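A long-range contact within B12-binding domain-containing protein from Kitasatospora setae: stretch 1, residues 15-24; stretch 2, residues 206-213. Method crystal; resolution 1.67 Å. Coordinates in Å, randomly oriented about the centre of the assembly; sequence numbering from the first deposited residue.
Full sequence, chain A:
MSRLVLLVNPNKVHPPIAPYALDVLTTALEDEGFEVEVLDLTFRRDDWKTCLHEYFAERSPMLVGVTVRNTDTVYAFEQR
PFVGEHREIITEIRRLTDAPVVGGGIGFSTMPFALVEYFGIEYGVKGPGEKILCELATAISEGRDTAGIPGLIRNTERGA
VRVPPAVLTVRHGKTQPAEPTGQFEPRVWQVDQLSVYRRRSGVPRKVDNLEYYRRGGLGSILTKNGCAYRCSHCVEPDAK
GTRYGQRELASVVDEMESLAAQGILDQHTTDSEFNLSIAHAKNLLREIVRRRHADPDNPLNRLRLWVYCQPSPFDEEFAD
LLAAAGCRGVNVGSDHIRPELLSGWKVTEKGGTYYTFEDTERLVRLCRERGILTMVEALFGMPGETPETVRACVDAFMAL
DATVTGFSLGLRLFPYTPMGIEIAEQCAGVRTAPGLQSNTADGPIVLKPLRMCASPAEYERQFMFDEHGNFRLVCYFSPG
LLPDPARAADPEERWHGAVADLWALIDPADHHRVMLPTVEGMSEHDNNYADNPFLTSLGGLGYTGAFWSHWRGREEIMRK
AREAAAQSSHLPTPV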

# COMPACT_ATOMS: atom_id res chain seq x y z
N PRO A 15 0.64 1.82 14.63
CA PRO A 15 0.16 0.46 14.90
C PRO A 15 0.63 -0.56 13.85
O PRO A 15 0.70 -0.24 12.67
N PRO A 16 0.97 -1.76 14.31
CA PRO A 16 1.70 -2.70 13.46
C PRO A 16 0.79 -3.45 12.50
O PRO A 16 -0.33 -3.83 12.85
N ILE A 17 1.30 -3.66 11.29
CA ILE A 17 0.59 -4.38 10.24
C ILE A 17 1.46 -5.57 9.84
O ILE A 17 2.63 -5.39 9.48
N ALA A 18 0.88 -6.77 9.89
CA ALA A 18 1.65 -7.97 9.60
C ALA A 18 2.25 -7.89 8.19
O ALA A 18 1.56 -7.47 7.25
N PRO A 19 3.52 -8.25 8.02
CA PRO A 19 4.15 -8.27 6.67
C PRO A 19 3.70 -9.49 5.86
O PRO A 19 4.41 -10.49 5.70
N TYR A 20 2.49 -9.37 5.32
CA TYR A 20 1.85 -10.44 4.57
C TYR A 20 2.76 -10.96 3.46
O TYR A 20 2.79 -12.17 3.18
N ALA A 21 3.52 -10.06 2.83
CA ALA A 21 4.46 -10.45 1.78
C ALA A 21 5.33 -11.62 2.21
O ALA A 21 5.55 -12.55 1.44
N LEU A 22 5.81 -11.60 3.45
CA LEU A 22 6.73 -12.64 3.88
C LEU A 22 6.03 -13.99 4.02
O LEU A 22 6.66 -15.03 3.80
N ASP A 23 4.73 -14.00 4.35
CA ASP A 23 4.01 -15.27 4.37
C ASP A 23 3.87 -15.84 2.96
O ASP A 23 3.99 -17.05 2.76
N VAL A 24 3.61 -14.97 1.97
CA VAL A 24 3.55 -15.41 0.58
C VAL A 24 4.89 -15.99 0.15
O VAL A 24 4.96 -17.07 -0.45
N LYS A 206 8.88 -17.14 12.06
CA LYS A 206 7.85 -17.00 11.05
C LYS A 206 7.00 -15.80 11.45
O LYS A 206 6.96 -15.41 12.62
N VAL A 207 6.34 -15.18 10.46
CA VAL A 207 5.45 -14.06 10.77
C VAL A 207 4.42 -14.52 11.79
O VAL A 207 3.77 -15.56 11.62
N ASP A 208 4.29 -13.76 12.88
CA ASP A 208 3.40 -14.10 13.99
C ASP A 208 2.08 -13.36 13.79
O ASP A 208 1.88 -12.25 14.27
N ASN A 209 1.14 -14.01 13.09
CA ASN A 209 -0.07 -13.32 12.69
C ASN A 209 -0.96 -12.97 13.88
O ASN A 209 -1.54 -11.87 13.91
N LEU A 210 -1.06 -13.85 14.87
CA LEU A 210 -1.91 -13.55 16.02
C LEU A 210 -1.36 -12.38 16.82
O LEU A 210 -2.12 -11.55 17.33
N GLU A 211 -0.03 -12.28 16.92
CA GLU A 211 0.57 -11.14 17.61
C GLU A 211 0.14 -9.82 16.99
O GLU A 211 -0.25 -8.89 17.70
N TYR A 212 0.17 -9.73 15.66
CA TYR A 212 -0.30 -8.52 15.00
C TYR A 212 -1.79 -8.31 15.24
O TYR A 212 -2.23 -7.18 15.47
N TYR A 213 -2.57 -9.39 15.21
CA TYR A 213 -4.01 -9.25 15.40
C TYR A 213 -4.34 -8.72 16.78
O TYR A 213 -5.21 -7.86 16.94

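A loop leading into a helix can meet a distant segment both by laying its backbone on an aromatic ring and by engaging a charged side chain with an amide and water. The contact between residues 15-24 and 206-213 illustrates both. Pro 15, preceded by a cis peptide bond, lies out of reach, and packing begins with Pro 16, whose CB points toward the second stretch and sits 3.5 Å from CE1 of Tyr 212. The CA-to-CB bond of Ile 17 (chi1 m, chi2 m) points away, yet its backbone still serves: a water donates to Ile 17 O (2.8 Å) and to Tyr 212 OH (3.2 Å), linking the main chain to the phenol.

Ala 18 is the centre of the aromatic contact. Its CA stands 3.4 Å from the centroid of the Tyr 212 ring and almost on the ring normal, a CH-pi interaction, while the small methyl, directed sideways, has CB 3.6 Å from Tyr 212 CD2. With chi1 m and chi2 near -83°, Tyr 212 presents a face to this backbone. Pro 19 continues the apolar surface, its CD 3.6 Å from Tyr 212 CZ and its CG 3.9 Å from CG2 of Val 207.

The CA-to-CB bonds of Tyr 20 and Ala 21 point away. In the helix, Leu 22 (m, t) places CB 3.8 Å from CG2 of Val 207, whose chi1 is t and whose CA-to-CB bond points toward stretch 1. Asp 23 (chi1 m) closes the contact: its OD2 accepts a nearly linear hydrogen bond from Asn 209 ND2 (chi1 m, 2.9 Å), and a water donates to both Asp 23 OD2 and Asn 209 OD1, each at 2.8 Å. Another water donates to Asp 23 OD1 (2.8 Å) and accepts from Val 207 N (3.1 Å), so the buried carboxylate is served through both oxygens. Cobalamin also touches this region.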

# COMPACT_ATOMS: atom_id res chain seq x y z
CB PRO A 15 -1.37 0.60 14.87
CG PRO A 15 -1.63 1.87 14.14
CD PRO A 15 -0.48 2.77 14.45
CB PRO A 16 2.34 -3.65 14.48
CG PRO A 16 1.37 -3.66 15.62
CD PRO A 16 0.81 -2.26 15.69
CB ILE A 17 0.31 -3.48 9.02
CG1 ILE A 17 -0.69 -2.38 9.39
CG2 ILE A 17 -0.13 -4.31 7.83
CD1 ILE A 17 -1.99 -2.91 9.97
CB ALA A 18 0.78 -9.22 9.72
CB PRO A 19 5.64 -8.32 7.00
CG PRO A 19 5.70 -9.03 8.31
CD PRO A 19 4.48 -8.57 9.08
CB TYR A 20 0.54 -9.90 4.01
CG TYR A 20 -0.42 -10.87 3.37
CD1 TYR A 20 -0.26 -12.25 3.46
CD2 TYR A 20 -1.52 -10.38 2.66
CE1 TYR A 20 -1.17 -13.11 2.86
CE2 TYR A 20 -2.42 -11.24 2.06
CZ TYR A 20 -2.25 -12.60 2.17
OH TYR A 20 -3.17 -13.43 1.56
CB ALA A 21 5.34 -9.26 1.41
CB LEU A 22 7.41 -12.22 5.19
CG LEU A 22 8.26 -10.94 5.14
CD1 LEU A 22 9.15 -10.80 6.38
CD2 LEU A 22 9.13 -10.88 3.87
CB ASP A 23 2.63 -15.11 5.01
CG ASP A 23 2.67 -15.19 6.54
OD1 ASP A 23 3.67 -15.68 7.11
OD2 ASP A 23 1.67 -14.79 7.17
CB VAL A 24 3.12 -14.25 -0.34
CG1 VAL A 24 3.01 -14.74 -1.78
CG2 VAL A 24 1.80 -13.64 0.12
CB LYS A 206 6.96 -18.25 10.94
CG LYS A 206 7.70 -19.53 10.57
CD LYS A 206 8.23 -19.44 9.15
CE LYS A 206 8.96 -20.71 8.76
NZ LYS A 206 10.18 -20.90 9.59
CB VAL A 207 4.78 -13.52 9.50
CG1 VAL A 207 3.77 -12.46 9.85
CG2 VAL A 207 5.82 -12.93 8.53
CB ASP A 208 4.03 -13.73 15.32
CG ASP A 208 3.30 -14.34 16.51
OD1 ASP A 208 2.11 -14.72 16.36
OD2 ASP A 208 3.91 -14.45 17.59
CB ASN A 209 -0.83 -14.16 11.66
CG ASN A 209 -0.22 -14.05 10.28
OD1 ASN A 209 -0.47 -13.09 9.56
ND2 ASN A 209 0.61 -15.02 9.91
CB LEU A 210 -2.08 -14.78 16.91
CG LEU A 210 -3.00 -14.57 18.12
CD1 LEU A 210 -4.44 -14.28 17.67
CD2 LEU A 210 -2.94 -15.77 19.04
CB GLU A 211 2.10 -11.26 17.59
CG GLU A 211 2.81 -10.17 18.38
CD GLU A 211 2.52 -10.21 19.87
OE1 GLU A 211 2.15 -11.29 20.39
OE2 GLU A 211 2.67 -9.17 20.54
CB TYR A 212 -0.03 -8.60 13.50
CG TYR A 212 1.39 -8.25 13.14
CD1 TYR A 212 1.78 -6.93 13.00
CD2 TYR A 212 2.34 -9.25 12.94
CE1 TYR A 212 3.08 -6.60 12.66
CE2 TYR A 212 3.65 -8.93 12.61
CZ TYR A 212 4.01 -7.60 12.47
OH TYR A 212 5.29 -7.26 12.13
CB TYR A 213 -4.69 -10.60 15.16
CG TYR A 213 -6.19 -10.56 15.18
CD1 TYR A 213 -6.90 -10.02 14.12
CD2 TYR A 213 -6.91 -11.08 16.25
CE1 TYR A 213 -8.27 -9.99 14.12
CE2 TYR A 213 -8.30 -11.06 16.26
CZ TYR A 213 -8.97 -10.51 15.19
OH TYR A 213 -10.34 -10.48 15.19
O HOH W 1 5.21 -4.71 10.19
O HOH W 2 6.39 -16.26 7.58
O HOH W 3 3.28 -16.99 9.44
O HOH W 4 0.95 -12.08 7.43